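PDB 5T99: glycoside Hydrolase from Bacteroides uniformis, which probably hydrolyses beta-galactosidic linkages in agarose-derived oligosaccharides. Local coordinates for residues A114-V123 / F133-K142. Sequence-based numbering, arbitrary orientation.
Sequences AKVWINGVKV and FEIDITKYLK
Two sheets of the beta-sandwich sugar-binding domain of this family 2 glycoside hydrolase face each other here, the hairpin of strands 114-118 and 121-123 in one and strand 133-136 in the other. The axes of strands 114-118 and 133-136 pass 9.2 Å apart at -23°, so side chains rather than main chains fill the interface. Val-116 spreads its two methyls over two partners: CG1 lies 3.6 Å from Ile-135 CD1, while CG2 meets the edge of the Phe-133 ring near its plane. Ile-118 crosses Ile-137 at about a right angle, and its CG2 branch reaches 3.6 Å from Tyr-140 CD2. Tyr-140 closes this end of the interface, with Ile-118, Val-121 and Val-123 all on one side of its ring. Val-121 CG1 makes a CH-pi contact over that face, 4.3 Å from the centroid of Tyr-140, while Lys-139 CB covers the opposite face. Val-123 CG1, set anti to its own carbonyl carbon (chi1 -75°), packs tightly at 3.4 Å from Tyr-140 CE2. Replacing Tyr-140 by alanine would probably leave Val-121 and Val-123 without their aromatic partner and open a gap beside Ile-118. At the type I' turn, Asn-119 ND2 donates a bent bond of 2.9 Å to Tyr-140 O, approaching from above the carbonyl plane. One water bridges the two sheets, giving a hydrogen to Val-123 O and accepting one from Asp-136 N. Strand 146-153 flanks strand 114-118, and from it come partners for the Asn-119 amide: Val-148 N bonds OD1, and nearby Asn-147 OD1 takes a second bond from ND2. Ile-135 and Ile-137 rest against strand 102-107 in their own sheet, and Phe-133 stacks with Phe-107 of that strand and with His-126 of the facing sheet.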
# COMPACT_ATOMS: atom_id res chain seq x y z
N ALA A 114 -1.98 -1.36 -22.45
CA ALA A 114 -3.39 -1.39 -22.78
C ALA A 114 -3.66 -0.78 -24.15
O ALA A 114 -3.06 0.23 -24.53
CB ALA A 114 -4.21 -0.66 -21.72
N LYS A 115 -4.55 -1.43 -24.89
CA LYS A 115 -5.26 -0.83 -26.02
C LYS A 115 -6.76 -0.92 -25.72
O LYS A 115 -7.21 -1.92 -25.16
CB LYS A 115 -4.92 -1.55 -27.31
CG LYS A 115 -3.48 -1.39 -27.78
CD LYS A 115 -3.34 -1.86 -29.22
CE LYS A 115 -1.93 -1.69 -29.76
NZ LYS A 115 -1.03 -2.73 -29.22
N VAL A 116 -7.52 0.11 -26.09
CA VAL A 116 -8.97 0.14 -25.83
C VAL A 116 -9.75 0.54 -27.07
O VAL A 116 -9.37 1.47 -27.79
CB VAL A 116 -9.34 1.09 -24.65
CG1 VAL A 116 -10.83 1.03 -24.35
CG2 VAL A 116 -8.53 0.74 -23.40
N TRP A 117 -10.85 -0.19 -27.31
CA TRP A 117 -11.76 0.04 -28.44
C TRP A 117 -13.19 0.21 -27.96
O TRP A 117 -13.61 -0.45 -27.01
CB TRP A 117 -11.73 -1.15 -29.42
CG TRP A 117 -10.43 -1.40 -30.12
CD1 TRP A 117 -10.05 -0.94 -31.35
CD2 TRP A 117 -9.34 -2.19 -29.63
NE1 TRP A 117 -8.79 -1.39 -31.66
CE2 TRP A 117 -8.33 -2.17 -30.62
CE3 TRP A 117 -9.11 -2.91 -28.46
CZ2 TRP A 117 -7.11 -2.84 -30.47
CZ3 TRP A 117 -7.90 -3.59 -28.31
CH2 TRP A 117 -6.92 -3.55 -29.30
N ILE A 118 -13.95 1.08 -28.62
CA ILE A 118 -15.41 1.18 -28.42
C ILE A 118 -16.09 0.97 -29.79
O ILE A 118 -15.82 1.70 -30.76
CB ILE A 118 -15.85 2.50 -27.71
CG1 ILE A 118 -17.36 2.53 -27.47
CG2 ILE A 118 -15.46 3.74 -28.50
CD1 ILE A 118 -17.84 1.55 -26.43
N ASN A 119 -16.94 -0.05 -29.86
CA ASN A 119 -17.61 -0.43 -31.11
C ASN A 119 -16.64 -0.57 -32.30
O ASN A 119 -16.93 -0.11 -33.41
CB ASN A 119 -18.75 0.55 -31.40
CG ASN A 119 -19.80 0.55 -30.32
OD1 ASN A 119 -20.09 -0.48 -29.72
ND2 ASN A 119 -20.40 1.72 -30.05
N GLY A 120 -15.49 -1.19 -32.04
CA GLY A 120 -14.44 -1.37 -33.03
C GLY A 120 -13.45 -0.22 -33.24
O GLY A 120 -12.40 -0.43 -33.83
N VAL A 121 -13.76 1.00 -32.78
CA VAL A 121 -12.86 2.13 -33.00
C VAL A 121 -11.88 2.25 -31.84
O VAL A 121 -12.29 2.36 -30.69
CB VAL A 121 -13.60 3.46 -33.15
CG1 VAL A 121 -12.62 4.58 -33.50
CG2 VAL A 121 -14.69 3.35 -34.20
N LYS A 122 -10.59 2.27 -32.16
CA LYS A 122 -9.52 2.44 -31.17
C LYS A 122 -9.62 3.84 -30.57
O LYS A 122 -9.65 4.81 -31.32
CB LYS A 122 -8.15 2.25 -31.82
CG LYS A 122 -6.98 2.14 -30.85
CD LYS A 122 -5.89 1.26 -31.45
CE LYS A 122 -4.58 1.33 -30.68
NZ LYS A 122 -3.95 2.68 -30.71
N VAL A 123 -9.69 3.92 -29.25
CA VAL A 123 -9.88 5.20 -28.54
C VAL A 123 -8.93 5.42 -27.35
O VAL A 123 -9.08 6.40 -26.61
CB VAL A 123 -11.36 5.35 -28.06
CG1 VAL A 123 -12.27 5.69 -29.24
CG2 VAL A 123 -11.84 4.09 -27.34
N PHE A 133 -6.04 6.18 -16.78
CA PHE A 133 -6.36 6.86 -18.03
C PHE A 133 -7.87 6.90 -18.26
O PHE A 133 -8.64 6.19 -17.60
CB PHE A 133 -5.62 6.22 -19.23
CG PHE A 133 -6.02 4.79 -19.50
CD1 PHE A 133 -7.00 4.49 -20.45
CD2 PHE A 133 -5.42 3.74 -18.81
CE1 PHE A 133 -7.37 3.18 -20.71
CE2 PHE A 133 -5.78 2.43 -19.06
CZ PHE A 133 -6.75 2.14 -20.01
N GLU A 134 -8.27 7.72 -19.21
CA GLU A 134 -9.68 8.00 -19.49
C GLU A 134 -9.94 7.92 -20.99
O GLU A 134 -9.13 8.41 -21.76
CB GLU A 134 -10.00 9.40 -19.00
CG GLU A 134 -11.47 9.68 -18.91
CD GLU A 134 -11.79 11.00 -18.24
OE1 GLU A 134 -11.46 12.06 -18.83
OE2 GLU A 134 -12.40 10.96 -17.14
N ILE A 135 -11.04 7.30 -21.40
CA ILE A 135 -11.45 7.32 -22.81
C ILE A 135 -12.78 8.07 -22.93
O ILE A 135 -13.65 7.93 -22.07
CB ILE A 135 -11.57 5.91 -23.42
CG1 ILE A 135 -12.86 5.22 -22.95
CG2 ILE A 135 -10.34 5.07 -23.08
CD1 ILE A 135 -13.03 3.79 -23.43
N ASP A 136 -12.92 8.87 -23.98
CA ASP A 136 -14.18 9.55 -24.26
C ASP A 136 -14.92 8.75 -25.33
O ASP A 136 -14.49 8.69 -26.48
CB ASP A 136 -13.93 10.99 -24.72
CG ASP A 136 -15.19 11.84 -24.72
OD1 ASP A 136 -16.28 11.29 -24.96
OD2 ASP A 136 -15.09 13.06 -24.50
N ILE A 137 -16.04 8.13 -24.94
CA ILE A 137 -16.86 7.33 -25.87
C ILE A 137 -18.09 8.05 -26.45
O ILE A 137 -18.90 7.43 -27.13
CB ILE A 137 -17.27 5.97 -25.26
CG1 ILE A 137 -18.29 6.12 -24.12
CG2 ILE A 137 -16.04 5.22 -24.77
CD1 ILE A 137 -19.02 4.84 -23.80
N THR A 138 -18.21 9.36 -26.19
CA THR A 138 -19.37 10.15 -26.59
C THR A 138 -19.73 10.05 -28.08
O THR A 138 -20.90 9.90 -28.42
CB THR A 138 -19.15 11.65 -26.26
OG1 THR A 138 -18.74 11.78 -24.90
CG2 THR A 138 -20.42 12.48 -26.50
N LYS A 139 -18.74 10.16 -28.95
CA LYS A 139 -19.00 10.19 -30.41
C LYS A 139 -19.41 8.83 -30.99
O LYS A 139 -20.10 8.79 -32.00
CB LYS A 139 -17.78 10.73 -31.16
CG LYS A 139 -17.53 12.20 -30.88
CD LYS A 139 -16.23 12.69 -31.50
CE LYS A 139 -15.97 14.14 -31.10
NZ LYS A 139 -15.02 14.80 -32.04
N TYR A 140 -19.01 7.74 -30.34
CA TYR A 140 -19.25 6.39 -30.83
C TYR A 140 -20.39 5.65 -30.11
O TYR A 140 -20.77 4.55 -30.52
CB TYR A 140 -17.96 5.58 -30.71
CG TYR A 140 -16.77 6.33 -31.26
CD1 TYR A 140 -16.68 6.64 -32.63
CD2 TYR A 140 -15.74 6.76 -30.42
CE1 TYR A 140 -15.59 7.34 -33.13
CE2 TYR A 140 -14.65 7.46 -30.92
CZ TYR A 140 -14.58 7.74 -32.27
OH TYR A 140 -13.50 8.44 -32.76
N LEU A 141 -20.93 6.26 -29.05
CA LEU A 141 -21.97 5.61 -28.24
C LEU A 141 -23.27 5.52 -29.01
O LEU A 141 -23.71 6.49 -29.60
CB LEU A 141 -22.20 6.40 -26.95
CG LEU A 141 -23.19 5.86 -25.92
CD1 LEU A 141 -22.77 4.50 -25.40
CD2 LEU A 141 -23.33 6.84 -24.77
N LYS A 142 -23.89 4.34 -28.97
CA LYS A 142 -25.14 4.07 -29.66
C LYS A 142 -26.26 3.96 -28.64
O LYS A 142 -26.29 3.02 -27.85
CB LYS A 142 -25.03 2.77 -30.46
CG LYS A 142 -23.88 2.74 -31.45
CD LYS A 142 -23.86 1.42 -32.22
CE LYS A 142 -22.68 1.36 -33.19
NZ LYS A 142 -23.12 1.06 -34.58
O HOH W 1 -10.60 9.08 -25.62